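Local coordinates for uncharacterized protein (Aeromonas hydrophila J-1, PDB 6R1J) that serves, as AhlC, as one component of the tripartite alpha-pore-forming toxin AHL, and is captured here in its soluble form, at residues A[43-48]-A[212-217]; A[63-68]-A[85-90]. The protein carries 3 engineered substitutions. All coordinates share one frame; numbering follows the deposited sequence.

Interaction 1. Residues A[43-48]-A[212-217]; sequences ALLPQV and GSLIDR
V48 and L214 bring the two helical segments nearest to each other, with V48 CA 9.0 Å from L214 CA, a spacing that lets branched aliphatic side chains fill the gap. L214 carries one side of the contact alone and supplies more than half of the buried surface. Its CG lies anti to the backbone N (chi1 180°), which sends the forked end straight at 43-48, where it meets two residues three positions apart on the same face of that helix. L45 comes obliquely: its CB points past the partner, but with CG placed beside the backbone N (chi1 -61°) the branch swings back, and L45 CD2 touches L214 CD1 at 3.8 Å. V48 faces L214 more squarely; V48 CG1 is 4.2 Å from L214 CD1, a looser contact than that of L45. Leucine suits a place where one long, forked chain must span the gap, while the short, stiff valine offers a broad methyl surface with little freedom to turn.

Between L45 and V48, P46 lacks the N-H that would bond to the preceding turn, so helix 28-70 is kinked here. V48 N still bonds L44 O at 2.9 Å, and the helix carries on. The apolar meeting is flanked by S9 of helix 5-21, which touches L214, and by T102 of helix 78-157, which touches V48. Farther along segment 212-217, R217 forms a salt bridge with E184 of a second subunit and a hydrogen bond to the backbone O of D264, a residue of a sodium site. Leucines and a valine meeting between long helices are typical of the core of a helical bundle, consistent with the elongated soluble form of alpha-pore-forming toxins of the ClyA type.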
ATOM      1  N   ALA A  43      11.280  29.093  -0.977  1.00 39.14           N
ATOM      2  CA  ALA A  43      10.675  30.343  -1.478  1.00 41.31           C
ATOM      3  C   ALA A  43       9.161  30.431  -1.190  1.00 43.98           C
ATOM      4  O   ALA A  43       8.737  31.466  -0.675  1.00 40.04           O
ATOM      5  CB  ALA A  43      10.976  30.448  -2.952  1.00 41.13           C
ATOM      6  N   LEU A  44       8.366  29.377  -1.415  1.00 39.17           N
ATOM      7  CA  LEU A  44       6.888  29.534  -1.371  1.00 35.03           C
ATOM      8  C   LEU A  44       6.373  29.447   0.083  1.00 34.63           C
ATOM      9  O   LEU A  44       5.530  30.304   0.426  1.00 37.69           O
ATOM     10  CB  LEU A  44       6.226  28.517  -2.305  1.00 38.06           C
ATOM     11  CG  LEU A  44       4.694  28.437  -2.242  1.00 37.78           C
ATOM     12  CD1 LEU A  44       4.042  29.710  -2.737  1.00 37.08           C
ATOM     13  CD2 LEU A  44       4.184  27.234  -3.039  1.00 40.86           C
ATOM     14  N   LEU A  45       6.890  28.565   0.938  1.00 35.30           N
ATOM     15  CA  LEU A  45       6.313  28.443   2.306  1.00 37.93           C
ATOM     16  C   LEU A  45       6.547  29.739   3.092  1.00 42.19           C
ATOM     17  O   LEU A  45       5.648  30.147   3.809  1.00 41.07           O
ATOM     18  CB  LEU A  45       6.782  27.176   3.002  1.00 37.60           C
ATOM     19  CG  LEU A  45       6.381  25.879   2.295  1.00 37.36           C
ATOM     20  CD1 LEU A  45       6.766  24.686   3.127  1.00 41.03           C
ATOM     21  CD2 LEU A  45       4.900  25.845   1.941  1.00 37.12           C
ATOM     22  N   PRO A  46       7.693  30.451   2.984  1.00 42.97           N
ATOM     23  CA  PRO A  46       7.811  31.796   3.569  1.00 38.18           C
ATOM     24  C   PRO A  46       6.760  32.789   3.037  1.00 36.41           C
ATOM     25  O   PRO A  46       6.231  33.555   3.820  1.00 37.35           O
ATOM     26  CB  PRO A  46       9.262  32.200   3.231  1.00 41.06           C
ATOM     27  CG  PRO A  46       9.980  30.863   3.171  1.00 41.46           C
ATOM     28  CD  PRO A  46       8.980  29.974   2.454  1.00 41.10           C
ATOM     29  N   GLN A  47       6.431  32.767   1.738  1.00 35.99           N
ATOM     30  CA  GLN A  47       5.394  33.640   1.153  1.00 35.27           C
ATOM     31  C   GLN A  47       4.027  33.243   1.719  1.00 37.63           C
ATOM     32  O   GLN A  47       3.185  34.154   1.939  1.00 36.15           O
ATOM     33  CB  GLN A  47       5.353  33.610  -0.378  1.00 42.08           C
ATOM     34  CG  GLN A  47       6.594  34.189  -1.049  1.00 47.34           C
ATOM     35  CD  GLN A  47       6.604  33.898  -2.535  1.00 54.36           C
ATOM     36  OE1 GLN A  47       6.087  32.888  -3.002  1.00 47.77           O
ATOM     37  NE2 GLN A  47       7.228  34.773  -3.301  1.00 59.33           N
ATOM     38  N   VAL A  48       3.790  31.959   1.968  1.00 36.29           N
ATOM     39  CA  VAL A  48       2.518  31.531   2.619  1.00 34.02           C
ATOM     40  C   VAL A  48       2.502  32.085   4.052  1.00 36.25           C
ATOM     41  O   VAL A  48       1.429  32.534   4.492  1.00 36.92           O
ATOM     42  CB  VAL A  48       2.290  30.010   2.602  1.00 36.09           C
ATOM     43  CG1 VAL A  48       1.070  29.635   3.422  1.00 35.36           C
ATOM     44  CG2 VAL A  48       2.184  29.474   1.178  1.00 36.55           C
ATOM     45  N   GLY A 212      -1.735  19.749  -0.663  1.00 31.72           N
ATOM     46  CA  GLY A 212      -3.173  19.879  -0.989  1.00 31.82           C
ATOM     47  C   GLY A 212      -3.950  20.491   0.190  1.00 30.78           C
ATOM     48  O   GLY A 212      -4.893  21.271  -0.037  1.00 28.51           O
ATOM     49  N   SER A 213      -3.628  20.105   1.424  1.00 32.22           N
ATOM     50  CA  SER A 213      -4.316  20.653   2.622  1.00 32.98           C
ATOM     51  C   SER A 213      -4.005  22.149   2.710  1.00 31.99           C
ATOM     52  O   SER A 213      -4.909  22.945   3.001  1.00 31.74           O
ATOM     53  CB  SER A 213      -3.918  19.920   3.856  1.00 35.23           C
ATOM     54  OG  SER A 213      -4.458  18.614   3.814  1.00 41.53           O
ATOM     55  N   LEU A 214      -2.760  22.526   2.442  1.00 32.13           N
ATOM     56  CA  LEU A 214      -2.363  23.956   2.409  1.00 32.16           C
ATOM     57  C   LEU A 214      -3.159  24.705   1.334  1.00 30.88           C
ATOM     58  O   LEU A 214      -3.728  25.785   1.641  1.00 29.83           O
ATOM     59  CB  LEU A 214      -0.848  24.058   2.234  1.00 31.95           C
ATOM     60  CG  LEU A 214      -0.263  25.476   2.168  1.00 35.77           C
ATOM     61  CD1 LEU A 214       1.198  25.463   2.627  1.00 41.05           C
ATOM     62  CD2 LEU A 214      -0.359  26.061   0.769  1.00 34.46           C
ATOM     63  N   ILE A 215      -3.228  24.170   0.118  1.00 32.63           N
ATOM     64  CA  ILE A 215      -3.943  24.817  -1.021  1.00 30.52           C
ATOM     65  C   ILE A 215      -5.426  24.971  -0.689  1.00 29.16           C
ATOM     66  O   ILE A 215      -5.991  26.008  -0.996  1.00 29.45           O
ATOM     67  CB  ILE A 215      -3.678  23.999  -2.296  1.00 33.23           C
ATOM     68  CG1 ILE A 215      -2.244  24.258  -2.779  1.00 34.50           C
ATOM     69  CG2 ILE A 215      -4.709  24.259  -3.383  1.00 33.54           C
ATOM     70  CD1 ILE A 215      -1.772  23.241  -3.839  1.00 36.46           C
ATOM     71  N   ASP A 216      -6.066  23.927  -0.143  1.00 31.09           N
ATOM     72  CA  ASP A 216      -7.507  24.006   0.196  1.00 31.50           C
ATOM     73  C   ASP A 216      -7.735  25.140   1.230  1.00 29.25           C
ATOM     74  O   ASP A 216      -8.712  25.833   1.112  1.00 31.74           O
ATOM     75  CB  ASP A 216      -8.048  22.669   0.705  1.00 32.64           C
ATOM     76  CG  ASP A 216      -8.072  21.539  -0.321  1.00 37.98           C
ATOM     77  OD1 ASP A 216      -7.951  21.822  -1.556  1.00 41.67           O
ATOM     78  OD2 ASP A 216      -8.151  20.393   0.126  1.00 41.32           O
ATOM     79  N   ARG A 217      -6.816  25.350   2.149  1.00 31.34           N
ATOM     80  CA  ARG A 217      -6.987  26.381   3.214  1.00 32.97           C
ATOM     81  C   ARG A 217      -6.704  27.757   2.621  1.00 33.48           C
ATOM     82  O   ARG A 217      -7.443  28.684   2.925  1.00 31.56           O
ATOM     83  CB  ARG A 217      -6.065  26.126   4.407  1.00 32.00           C
ATOM     84  CG  ARG A 217      -6.216  27.151   5.526  1.00 35.06           C
ATOM     85  CD  ARG A 217      -7.671  27.407   5.926  1.00 35.02           C
ATOM     86  NE  ARG A 217      -8.357  26.187   6.348  1.00 36.74           N
ATOM     87  CZ  ARG A 217      -8.507  25.759   7.624  1.00 41.02           C
ATOM     88  NH1 ARG A 217      -9.153  24.637   7.867  1.00 35.63           N
ATOM     89  NH2 ARG A 217      -8.062  26.461   8.652  1.00 37.36           N
TER

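Interaction 2. Residues A[63-68]-A[85-90]; sequences ELQLTQ and VDLVQQ
Q65 touches both L87 and V88, and these van der Waals contacts carry the meeting of the segments, whose closest CA atoms, of Q65 and V88, are 9.1 Å apart. The glutamine chain is extended beyond CG (chi2 171°), so its amide spans the gap: Q65 NE2 lies 4.1 Å from L87 CD2, and Q65 OE1 lies 4.3 Å from V88 CG2. Q65 and L87 cross at about a right angle, the amide end meeting one methyl branch. V88 also packs on I232 of helix 163-236.

Hydrogen bonds are made within each helix or to other helices, none between the two segments. L64 O receives the usual helical bond from Q68 N and a second from T67 OG1 at 2.9 Å; this hydroxyl approaches from the side, at a C=O...O angle of 109° and tilted 25° from the carbonyl plane. Threonine thus places its polar atom on its own helix. E63 OE2 bonds Q262 of helix 244-264.

The charge of E63 is met by a salt bridge from OE1 to R259. With only 90 Å² buried, the segments meet through light van der Waals contact, as suits a seam where a partly exposed glutamine probably keeps some contact with water.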
ATOM      1  N   GLU A  63     -11.939  43.982  11.855  1.00 33.97           N
ATOM      2  CA  GLU A  63     -12.847  43.559  12.952  1.00 33.24           C
ATOM      3  C   GLU A  63     -13.188  44.774  13.841  1.00 35.32           C
ATOM      4  O   GLU A  63     -14.408  45.009  14.091  1.00 37.24           O
ATOM      5  CB  GLU A  63     -12.224  42.468  13.812  1.00 35.37           C
ATOM      6  CG  GLU A  63     -13.114  42.073  14.970  1.00 38.40           C
ATOM      7  CD  GLU A  63     -12.524  41.033  15.922  1.00 37.72           C
ATOM      8  OE1 GLU A  63     -13.303  40.305  16.499  1.00 41.86           O
ATOM      9  OE2 GLU A  63     -11.301  40.913  15.989  1.00 46.45           O
ATOM     10  N   LEU A  64     -12.186  45.548  14.239  1.00 37.97           N
ATOM     11  CA  LEU A  64     -12.423  46.739  15.116  1.00 43.50           C
ATOM     12  C   LEU A  64     -13.173  47.843  14.330  1.00 43.06           C
ATOM     13  O   LEU A  64     -14.144  48.424  14.836  1.00 37.75           O
ATOM     14  CB  LEU A  64     -11.063  47.183  15.653  1.00 44.34           C
ATOM     15  CG  LEU A  64     -11.060  48.375  16.608  1.00 45.63           C
ATOM     16  CD1 LEU A  64     -12.040  48.161  17.752  1.00 55.43           C
ATOM     17  CD2 LEU A  64      -9.650  48.604  17.134  1.00 52.14           C
ATOM     18  N   GLN A  65     -12.829  48.060  13.064  1.00 39.46           N
ATOM     19  CA  GLN A  65     -13.530  49.044  12.208  1.00 38.49           C
ATOM     20  C   GLN A  65     -15.008  48.679  12.131  1.00 34.52           C
ATOM     21  O   GLN A  65     -15.838  49.583  12.289  1.00 35.40           O
ATOM     22  CB  GLN A  65     -12.906  49.120  10.822  1.00 39.90           C
ATOM     23  CG  GLN A  65     -11.540  49.780  10.766  1.00 46.05           C
ATOM     24  CD  GLN A  65     -10.917  49.622   9.394  1.00 50.69           C
ATOM     25  OE1 GLN A  65     -11.178  48.650   8.676  1.00 43.64           O
ATOM     26  NE2 GLN A  65     -10.041  50.550   9.036  1.00 52.86           N
ATOM     27  N   LEU A  66     -15.337  47.398  11.939  1.00 30.50           N
ATOM     28  CA  LEU A  66     -16.744  46.982  11.840  1.00 31.96           C
ATOM     29  C   LEU A  66     -17.440  47.134  13.201  1.00 33.07           C
ATOM     30  O   LEU A  66     -18.585  47.566  13.190  1.00 33.63           O
ATOM     31  CB  LEU A  66     -16.858  45.560  11.283  1.00 34.32           C
ATOM     32  CG  LEU A  66     -16.380  45.415   9.819  1.00 35.06           C
ATOM     33  CD1 LEU A  66     -16.386  43.940   9.394  1.00 32.55           C
ATOM     34  CD2 LEU A  66     -17.259  46.215   8.898  1.00 35.37           C
ATOM     35  N   THR A  67     -16.824  46.748  14.313  1.00 33.47           N
ATOM     36  CA  THR A  67     -17.518  46.884  15.629  1.00 31.81           C
ATOM     37  C   THR A  67     -17.789  48.393  15.900  1.00 31.12           C
ATOM     38  O   THR A  67     -18.878  48.712  16.377  1.00 35.74           O
ATOM     39  CB  THR A  67     -16.739  46.140  16.717  1.00 31.89           C
ATOM     40  OG1 THR A  67     -15.414  46.669  16.768  1.00 34.02           O
ATOM     41  CG2 THR A  67     -16.670  44.646  16.496  1.00 34.23           C
ATOM     42  N   GLN A  68     -16.848  49.265  15.551  1.00 35.40           N
ATOM     43  CA  GLN A  68     -16.970  50.742  15.694  1.00 38.98           C
ATOM     44  C   GLN A  68     -18.122  51.226  14.825  1.00 40.23           C
ATOM     45  O   GLN A  68     -18.976  51.912  15.371  1.00 37.49           O
ATOM     46  CB  GLN A  68     -15.637  51.448  15.443  1.00 40.43           C
ATOM     47  CG  GLN A  68     -14.633  51.217  16.548  1.00 43.96           C
ATOM     48  CD  GLN A  68     -13.220  51.651  16.242  1.00 45.10           C
ATOM     49  OE1 GLN A  68     -12.792  51.765  15.101  1.00 53.15           O
ATOM     50  NE2 GLN A  68     -12.448  51.844  17.287  1.00 53.64           N
ATOM     51  N   VAL A  85     -16.720  52.323   3.098  1.00 42.18           N
ATOM     52  CA  VAL A  85     -16.826  51.246   2.078  1.00 56.38           C
ATOM     53  C   VAL A  85     -15.635  51.393   1.130  1.00 56.19           C
ATOM     54  O   VAL A  85     -14.930  50.366   0.904  1.00 50.93           O
ATOM     55  CB  VAL A  85     -18.182  51.263   1.352  1.00 57.55           C
ATOM     56  CG1 VAL A  85     -18.189  50.339   0.154  1.00 59.73           C
ATOM     57  CG2 VAL A  85     -19.326  50.913   2.300  1.00 62.46           C
ATOM     58  N   ASP A  86     -15.359  52.621   0.674  1.00 52.80           N
ATOM     59  CA  ASP A  86     -14.221  52.897  -0.239  1.00 52.87           C
ATOM     60  C   ASP A  86     -12.927  52.502   0.455  1.00 52.58           C
ATOM     61  O   ASP A  86     -12.097  51.855  -0.187  1.00 53.16           O
ATOM     62  CB  ASP A  86     -14.076  54.369  -0.636  1.00 59.28           C
ATOM     63  CG  ASP A  86     -15.066  54.881  -1.668  1.00 62.12           C
ATOM     64  OD1 ASP A  86     -15.830  54.056  -2.206  1.00 58.85           O
ATOM     65  OD2 ASP A  86     -15.048  56.124  -1.931  1.00 69.67           O
ATOM     66  N   LEU A  87     -12.714  52.951   1.688  1.00 46.15           N
ATOM     67  CA  LEU A  87     -11.463  52.646   2.418  1.00 48.33           C
ATOM     68  C   LEU A  87     -11.287  51.107   2.574  1.00 46.48           C
ATOM     69  O   LEU A  87     -10.159  50.592   2.359  1.00 44.08           O
ATOM     70  CB  LEU A  87     -11.525  53.339   3.774  1.00 51.86           C
ATOM     71  CG  LEU A  87     -10.352  53.026   4.692  1.00 51.90           C
ATOM     72  CD1 LEU A  87      -9.087  53.690   4.165  1.00 58.59           C
ATOM     73  CD2 LEU A  87     -10.658  53.437   6.125  1.00 61.54           C
ATOM     74  N   VAL A  88     -12.349  50.394   2.944  1.00 42.27           N
ATOM     75  CA  VAL A  88     -12.300  48.913   3.172  1.00 45.60           C
ATOM     76  C   VAL A  88     -12.032  48.229   1.813  1.00 44.45           C
ATOM     77  O   VAL A  88     -11.123  47.386   1.769  1.00 45.34           O
ATOM     78  CB  VAL A  88     -13.584  48.379   3.840  1.00 41.65           C
ATOM     79  CG1 VAL A  88     -13.611  46.852   3.885  1.00 43.18           C
ATOM     80  CG2 VAL A  88     -13.780  48.942   5.247  1.00 46.88           C
ATOM     81  N   GLN A  89     -12.748  48.616   0.742  1.00 43.66           N
ATOM     82  CA  GLN A  89     -12.540  48.037  -0.630  1.00 46.40           C
ATOM     83  C   GLN A  89     -11.067  48.201  -1.038  1.00 47.40           C
ATOM     84  O   GLN A  89     -10.494  47.236  -1.592  1.00 42.65           O
ATOM     85  CB  GLN A  89     -13.507  48.635  -1.648  1.00 46.95           C
ATOM     86  CG  GLN A  89     -14.903  48.037  -1.555  1.00 49.76           C
ATOM     87  CD  GLN A  89     -15.892  48.643  -2.527  1.00 56.27           C
ATOM     88  OE1 GLN A  89     -15.630  49.668  -3.166  1.00 69.25           O
ATOM     89  NE2 GLN A  89     -17.068  48.036  -2.618  1.00 50.51           N
ATOM     90  N   GLN A  90     -10.441  49.336  -0.700  1.00 49.96           N
ATOM     91  CA  GLN A  90      -9.020  49.649  -1.020  1.00 50.78           C
ATOM     92  C   GLN A  90      -8.081  48.784  -0.192  1.00 50.31           C
ATOM     93  O   GLN A  90      -6.944  48.491  -0.641  1.00 44.12           O
ATOM     94  CB  GLN A  90      -8.727  51.120  -0.729  1.00 54.77           C
ATOM     95  CG  GLN A  90      -9.452  52.068  -1.674  1.00 65.85           C
ATOM     96  CD  GLN A  90      -9.301  53.516  -1.265  1.00 72.69           C
ATOM     97  OE1 GLN A  90      -8.495  53.855  -0.395  1.00 73.30           O
ATOM     98  NE2 GLN A  90     -10.090  54.377  -1.894  1.00 72.93           N
TER

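In the fold
Helix 28-70 takes part in both contacts, pairing with helix 163-236 in interaction 1 and with helix 78-157 in interaction 2. Their centres are 27 Å apart and their nearest atoms about 17 Å, so they hold separate levels of one long bundle. The centre of interaction 1 is about 11 Å from the centre of the chain and joins only buried aliphatic residues; that of interaction 2 is about 37 Å from it, and a glutamine there meets leucine and valine. The chemistry follows burial: all-aliphatic where all three residues are buried, amide on methyls where the contact is only partly so. Along the chain, the short-range pairing of 63-68 with 85-90 is nested within the long loop closed by 43-48 with 212-217.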